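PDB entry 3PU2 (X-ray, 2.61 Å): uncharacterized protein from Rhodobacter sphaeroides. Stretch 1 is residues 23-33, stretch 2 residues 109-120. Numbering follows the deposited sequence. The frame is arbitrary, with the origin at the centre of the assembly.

Stretch 1 (23-33) ATPEQLWAALT
Stretch 2, residues 109-120: QLLPVEGGTELA

A short helix packs its apolar side against one face of a β-hairpin, and a single hydrogen bond ties the loop just before it to the hairpin. Residues 25-33 are helical; 109-113 and 116-120 are antiparallel strands, paired through Gln109-Ala120, Leu111-Glu118 and Val113-Gly116 and joined by a turn at Glu114-Gly115. The helix axis runs 46° from strand 116-120 (closest approach 8.5 Å) and 152° from strand 109-113 (9.4 Å). The backbones come nearest where the loop enters the helix: the CA atoms of Ala23 and Gly116 lie 4.8 Å apart, those of Pro25 and Thr117 5.8 Å. Here Thr117 (chi1 m) donates from OG1 to Ala23 O at 2.6 Å. Thr117 OG1 also lies 3.0 Å from Pro25 N, which has no hydrogen to share. A CB on Gly116 would clash with Ala23 N. Thr24 (p) caps the helix, its OG1 weakly accepting from Gln27 N at 3.5 Å. Pro25 CG lies 4.1 Å from Pro112 CG. Leu110 (m, p) and, alternating on the other strand, Thr117 and Leu119 (t, p) point CA-to-CB toward the helix. Buried leucines meet at van der Waals distance, away from water: Leu28 (t, p) CB is 3.9 Å from Leu110 CD2, and Leu32 (m, t) CD1 4.1 Å from Leu110 CD2 and Leu119 CD1. Leu28 CD2 is 3.7 Å from Thr117 CG2. Leu110 CD1 meets the Trp29 (t, chi2 -83°) ring edge, 4.3 Å from Trp29 CE3.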

ATOM      1  N   ALA A  23      -4.210  10.439  12.616  1.00 54.46           N
ATOM      2  CA  ALA A  23      -5.586  10.515  12.135  1.00 61.76           C
ATOM      3  C   ALA A  23      -6.404   9.332  12.636  1.00 65.47           C
ATOM      4  O   ALA A  23      -5.857   8.288  12.966  1.00 51.17           O
ATOM      5  CB  ALA A  23      -5.604  10.555  10.619  1.00 59.21           C
ATOM      6  N   THR A  24      -7.719   9.496  12.701  1.00 79.80           N
ATOM      7  CA  THR A  24      -8.580   8.418  13.168  1.00 81.31           C
ATOM      8  C   THR A  24      -8.625   7.348  12.089  1.00 69.01           C
ATOM      9  O   THR A  24      -8.676   7.657  10.899  1.00 52.45           O
ATOM     10  CB  THR A  24     -10.012   8.908  13.425  1.00 90.57           C
ATOM     11  OG1 THR A  24     -10.664   9.161  12.176  1.00 92.01           O
ATOM     12  CG2 THR A  24      -9.994  10.187  14.243  1.00 91.60           C
ATOM     13  N   PRO A  25      -8.620   6.072  12.492  1.00 65.07           N
ATOM     14  CA  PRO A  25      -8.658   4.982  11.515  1.00 61.46           C
ATOM     15  C   PRO A  25      -9.709   5.154  10.417  1.00 62.07           C
ATOM     16  O   PRO A  25      -9.549   4.642   9.315  1.00 67.50           O
ATOM     17  CB  PRO A  25      -8.885   3.739  12.385  1.00 62.50           C
ATOM     18  CG  PRO A  25      -9.533   4.287  13.621  1.00 72.16           C
ATOM     19  CD  PRO A  25      -8.772   5.556  13.860  1.00 66.87           C
ATOM     20  N   GLU A  26     -10.770   5.891  10.714  1.00 61.11           N
ATOM     21  CA  GLU A  26     -11.830   6.119   9.742  1.00 64.40           C
ATOM     22  C   GLU A  26     -11.326   6.998   8.607  1.00 65.50           C
ATOM     23  O   GLU A  26     -11.786   6.895   7.468  1.00 61.30           O
ATOM     24  CB  GLU A  26     -13.029   6.812  10.401  1.00 79.52           C
ATOM     25  CG  GLU A  26     -13.816   5.986  11.418  1.00 97.24           C
ATOM     26  CD  GLU A  26     -12.986   5.548  12.616  1.00116.35           C
ATOM     27  OE1 GLU A  26     -11.990   6.227  12.942  1.00123.78           O
ATOM     28  OE2 GLU A  26     -13.345   4.528  13.244  1.00122.06           O
ATOM     29  N   GLN A  27     -10.390   7.882   8.931  1.00 80.17           N
ATOM     30  CA  GLN A  27      -9.838   8.791   7.939  1.00 79.99           C
ATOM     31  C   GLN A  27      -8.727   8.093   7.199  1.00 71.58           C
ATOM     32  O   GLN A  27      -8.558   8.281   5.999  1.00 71.83           O
ATOM     33  CB  GLN A  27      -9.271  10.037   8.604  1.00 82.22           C
ATOM     34  CG  GLN A  27     -10.250  10.805   9.453  1.00 92.12           C
ATOM     35  CD  GLN A  27      -9.568  11.920  10.207  1.00 97.64           C
ATOM     36  OE1 GLN A  27      -8.630  11.681  10.969  1.00 87.98           O
ATOM     37  NE2 GLN A  27     -10.030  13.149   9.997  1.00103.96           N
ATOM     38  N   LEU A  28      -7.964   7.287   7.919  1.00 52.32           N
ATOM     39  CA  LEU A  28      -6.868   6.583   7.294  1.00 50.28           C
ATOM     40  C   LEU A  28      -7.397   5.562   6.288  1.00 62.20           C
ATOM     41  O   LEU A  28      -6.826   5.389   5.209  1.00 67.51           O
ATOM     42  CB  LEU A  28      -6.013   5.894   8.347  1.00 52.72           C
ATOM     43  CG  LEU A  28      -4.657   5.472   7.787  1.00 49.26           C
ATOM     44  CD1 LEU A  28      -4.026   6.668   7.107  1.00 45.27           C
ATOM     45  CD2 LEU A  28      -3.757   4.952   8.892  1.00 59.60           C
ATOM     46  N   TRP A  29      -8.489   4.889   6.638  1.00 60.16           N
ATOM     47  CA  TRP A  29      -9.094   3.901   5.749  1.00 55.82           C
ATOM     48  C   TRP A  29      -9.593   4.587   4.478  1.00 61.73           C
ATOM     49  O   TRP A  29      -9.499   4.023   3.390  1.00 58.14           O
ATOM     50  CB  TRP A  29     -10.248   3.173   6.469  1.00 57.11           C
ATOM     51  CG  TRP A  29     -11.060   2.223   5.616  1.00 49.10           C
ATOM     52  CD1 TRP A  29     -12.100   2.539   4.777  1.00 48.31           C
ATOM     53  CD2 TRP A  29     -10.864   0.816   5.490  1.00 43.67           C
ATOM     54  NE1 TRP A  29     -12.558   1.413   4.134  1.00 46.91           N
ATOM     55  CE2 TRP A  29     -11.815   0.341   4.552  1.00 48.19           C
ATOM     56  CE3 TRP A  29      -9.976  -0.091   6.071  1.00 43.63           C
ATOM     57  CZ2 TRP A  29     -11.899  -0.999   4.189  1.00 49.18           C
ATOM     58  CZ3 TRP A  29     -10.059  -1.424   5.711  1.00 50.98           C
ATOM     59  CH2 TRP A  29     -11.014  -1.867   4.777  1.00 51.08           C
ATOM     60  N   ALA A  30     -10.110   5.804   4.607  1.00 65.78           N
ATOM     61  CA  ALA A  30     -10.605   6.539   3.442  1.00 56.45           C
ATOM     62  C   ALA A  30      -9.436   6.921   2.527  1.00 55.57           C
ATOM     63  O   ALA A  30      -9.594   7.031   1.303  1.00 58.89           O
ATOM     64  CB  ALA A  30     -11.354   7.791   3.885  1.00 53.21           C
ATOM     65  N   ALA A  31      -8.264   7.115   3.134  1.00 45.97           N
ATOM     66  CA  ALA A  31      -7.057   7.478   2.408  1.00 43.97           C
ATOM     67  C   ALA A  31      -6.474   6.266   1.701  1.00 48.93           C
ATOM     68  O   ALA A  31      -6.036   6.359   0.562  1.00 54.73           O
ATOM     69  CB  ALA A  31      -6.029   8.053   3.369  1.00 53.48           C
ATOM     70  N   LEU A  32      -6.474   5.131   2.393  1.00 57.25           N
ATOM     71  CA  LEU A  32      -5.933   3.881   1.872  1.00 54.22           C
ATOM     72  C   LEU A  32      -6.811   3.138   0.864  1.00 56.84           C
ATOM     73  O   LEU A  32      -6.313   2.274   0.126  1.00 56.53           O
ATOM     74  CB  LEU A  32      -5.624   2.948   3.038  1.00 49.54           C
ATOM     75  CG  LEU A  32      -4.435   3.367   3.899  1.00 46.30           C
ATOM     76  CD1 LEU A  32      -4.547   2.758   5.269  1.00 57.20           C
ATOM     77  CD2 LEU A  32      -3.153   2.912   3.245  1.00 40.46           C
ATOM     78  N   THR A  33      -8.098   3.480   0.809  1.00 57.52           N
ATOM     79  CA  THR A  33      -9.018   2.779  -0.085  1.00 58.22           C
ATOM     80  C   THR A  33      -9.866   3.613  -1.052  1.00 65.60           C
ATOM     81  O   THR A  33     -10.649   3.056  -1.819  1.00 78.25           O
ATOM     82  CB  THR A  33      -9.986   1.903   0.732  1.00 53.31           C
ATOM     83  OG1 THR A  33     -11.045   2.720   1.248  1.00 58.29           O
ATOM     84  CG2 THR A  33      -9.246   1.234   1.899  1.00 42.94           C
ATOM     85  N   GLN A 109      -3.646  -3.855   8.439  1.00 70.17           N
ATOM     86  CA  GLN A 109      -4.355  -3.877   9.704  1.00 81.13           C
ATOM     87  C   GLN A 109      -4.233  -2.489  10.337  1.00 78.36           C
ATOM     88  O   GLN A 109      -3.127  -1.964  10.489  1.00 76.23           O
ATOM     89  CB  GLN A 109      -3.719  -4.928  10.617  1.00 90.06           C
ATOM     90  CG  GLN A 109      -4.664  -5.637  11.574  1.00 96.04           C
ATOM     91  CD  GLN A 109      -4.782  -7.120  11.256  1.00105.35           C
ATOM     92  OE1 GLN A 109      -3.803  -7.766  10.871  1.00 96.36           O
ATOM     93  NE2 GLN A 109      -5.979  -7.670  11.425  1.00116.14           N
ATOM     94  N   LEU A 110      -5.369  -1.897  10.695  1.00 68.15           N
ATOM     95  CA  LEU A 110      -5.383  -0.582  11.325  1.00 66.14           C
ATOM     96  C   LEU A 110      -5.865  -0.645  12.782  1.00 82.64           C
ATOM     97  O   LEU A 110      -7.043  -0.874  13.039  1.00 88.21           O
ATOM     98  CB  LEU A 110      -6.278   0.380  10.540  1.00 51.98           C
ATOM     99  CG  LEU A 110      -5.869   0.804   9.130  1.00 45.63           C
ATOM    100  CD1 LEU A 110      -6.220  -0.281   8.128  1.00 48.36           C
ATOM    101  CD2 LEU A 110      -6.609   2.078   8.777  1.00 46.50           C
ATOM    102  N   LEU A 111      -4.950  -0.442  13.729  1.00 81.83           N
ATOM    103  CA  LEU A 111      -5.292  -0.461  15.153  1.00 91.63           C
ATOM    104  C   LEU A 111      -5.018   0.898  15.788  1.00 99.99           C
ATOM    105  O   LEU A 111      -3.937   1.462  15.620  1.00104.38           O
ATOM    106  CB  LEU A 111      -4.491  -1.534  15.897  1.00 98.37           C
ATOM    107  CG  LEU A 111      -2.987  -1.603  15.626  1.00107.76           C
ATOM    108  CD1 LEU A 111      -2.255  -2.103  16.859  1.00107.56           C
ATOM    109  CD2 LEU A 111      -2.733  -2.514  14.434  1.00113.75           C
ATOM    110  N   PRO A 112      -6.000   1.446  16.524  1.00103.48           N
ATOM    111  CA  PRO A 112      -5.832   2.748  17.173  1.00 98.56           C
ATOM    112  C   PRO A 112      -4.729   2.704  18.215  1.00 94.76           C
ATOM    113  O   PRO A 112      -4.686   1.794  19.038  1.00101.81           O
ATOM    114  CB  PRO A 112      -7.197   3.004  17.803  1.00 97.67           C
ATOM    115  CG  PRO A 112      -8.128   2.272  16.892  1.00103.59           C
ATOM    116  CD  PRO A 112      -7.389   0.977  16.665  1.00102.21           C
ATOM    117  N   VAL A 113      -3.832   3.682  18.155  1.00 70.43           N
ATOM    118  CA  VAL A 113      -2.722   3.800  19.091  1.00 70.52           C
ATOM    119  C   VAL A 113      -2.793   5.223  19.615  1.00 74.52           C
ATOM    120  O   VAL A 113      -3.472   6.053  19.023  1.00 80.57           O
ATOM    121  CB  VAL A 113      -1.364   3.565  18.389  1.00 69.43           C
ATOM    122  CG1 VAL A 113      -0.206   3.932  19.314  1.00 70.33           C
ATOM    123  CG2 VAL A 113      -1.249   2.109  17.992  1.00 71.99           C
ATOM    124  N   GLU A 114      -2.128   5.512  20.728  1.00 86.71           N
ATOM    125  CA  GLU A 114      -2.177   6.866  21.257  1.00 95.38           C
ATOM    126  C   GLU A 114      -1.452   7.783  20.286  1.00 86.08           C
ATOM    127  O   GLU A 114      -0.304   7.529  19.919  1.00 79.69           O
ATOM    128  CB  GLU A 114      -1.516   6.944  22.629  1.00119.37           C
ATOM    129  CG  GLU A 114      -1.957   8.163  23.422  1.00139.46           C
ATOM    130  CD  GLU A 114      -0.808   8.854  24.126  1.00150.13           C
ATOM    131  OE1 GLU A 114       0.098   9.359  23.428  1.00146.66           O
ATOM    132  OE2 GLU A 114      -0.812   8.897  25.375  1.00156.21           O
ATOM    133  N   GLY A 115      -2.132   8.847  19.868  1.00 96.18           N
ATOM    134  CA  GLY A 115      -1.547   9.784  18.926  1.00 94.17           C
ATOM    135  C   GLY A 115      -2.332   9.806  17.626  1.00 95.49           C
ATOM    136  O   GLY A 115      -2.476  10.859  16.993  1.00 96.07           O
ATOM    137  N   GLY A 116      -2.842   8.636  17.236  1.00 86.68           N
ATOM    138  CA  GLY A 116      -3.623   8.509  16.015  1.00 83.62           C
ATOM    139  C   GLY A 116      -3.807   7.024  15.732  1.00 83.80           C
ATOM    140  O   GLY A 116      -4.415   6.307  16.525  1.00 87.43           O
ATOM    141  N   THR A 117      -3.284   6.564  14.598  1.00 84.32           N
ATOM    142  CA  THR A 117      -3.493   5.197  14.115  1.00 73.95           C
ATOM    143  C   THR A 117      -2.152   4.566  13.745  1.00 76.04           C
ATOM    144  O   THR A 117      -1.201   5.260  13.400  1.00 87.94           O
ATOM    145  CB  THR A 117      -4.397   5.172  12.837  1.00 63.46           C
ATOM    146  OG1 THR A 117      -5.692   5.705  13.139  1.00 75.62           O
ATOM    147  CG2 THR A 117      -4.562   3.750  12.314  1.00 64.43           C
ATOM    148  N   GLU A 118      -2.068   3.248  13.838  1.00 80.73           N
ATOM    149  CA  GLU A 118      -0.853   2.560  13.443  1.00 75.65           C
ATOM    150  C   GLU A 118      -1.239   1.637  12.303  1.00 64.45           C
ATOM    151  O   GLU A 118      -2.186   0.863  12.424  1.00 51.70           O
ATOM    152  CB  GLU A 118      -0.269   1.727  14.581  1.00 77.59           C
ATOM    153  CG  GLU A 118       0.863   0.819  14.108  1.00 84.64           C
ATOM    154  CD  GLU A 118       1.496   0.027  15.227  1.00 95.85           C
ATOM    155  OE1 GLU A 118       0.807  -0.197  16.247  1.00 95.91           O
ATOM    156  OE2 GLU A 118       2.670  -0.383  15.082  1.00100.71           O
ATOM    157  N   LEU A 119      -0.517   1.727  11.191  1.00 70.59           N
ATOM    158  CA  LEU A 119      -0.795   0.879  10.040  1.00 60.62           C
ATOM    159  C   LEU A 119       0.198  -0.256   9.996  1.00 65.28           C
ATOM    160  O   LEU A 119       1.405  -0.030   9.869  1.00 73.87           O
ATOM    161  CB  LEU A 119      -0.700   1.666   8.731  1.00 49.73           C
ATOM    162  CG  LEU A 119      -0.823   0.859   7.426  1.00 45.56           C
ATOM    163  CD1 LEU A 119      -2.184   0.205   7.356  1.00 52.54           C
ATOM    164  CD2 LEU A 119      -0.643   1.761   6.226  1.00 44.14           C
ATOM    165  N   ALA A 120      -0.314  -1.474  10.130  1.00 65.56           N
ATOM    166  CA  ALA A 120       0.518  -2.667  10.064  1.00 59.74           C
ATOM    167  C   ALA A 120       0.253  -3.277   8.690  1.00 56.38           C
ATOM    168  O   ALA A 120      -0.900  -3.546   8.327  1.00 59.51           O
ATOM    169  CB  ALA A 120       0.142  -3.640  11.163  1.00 66.08           C
TER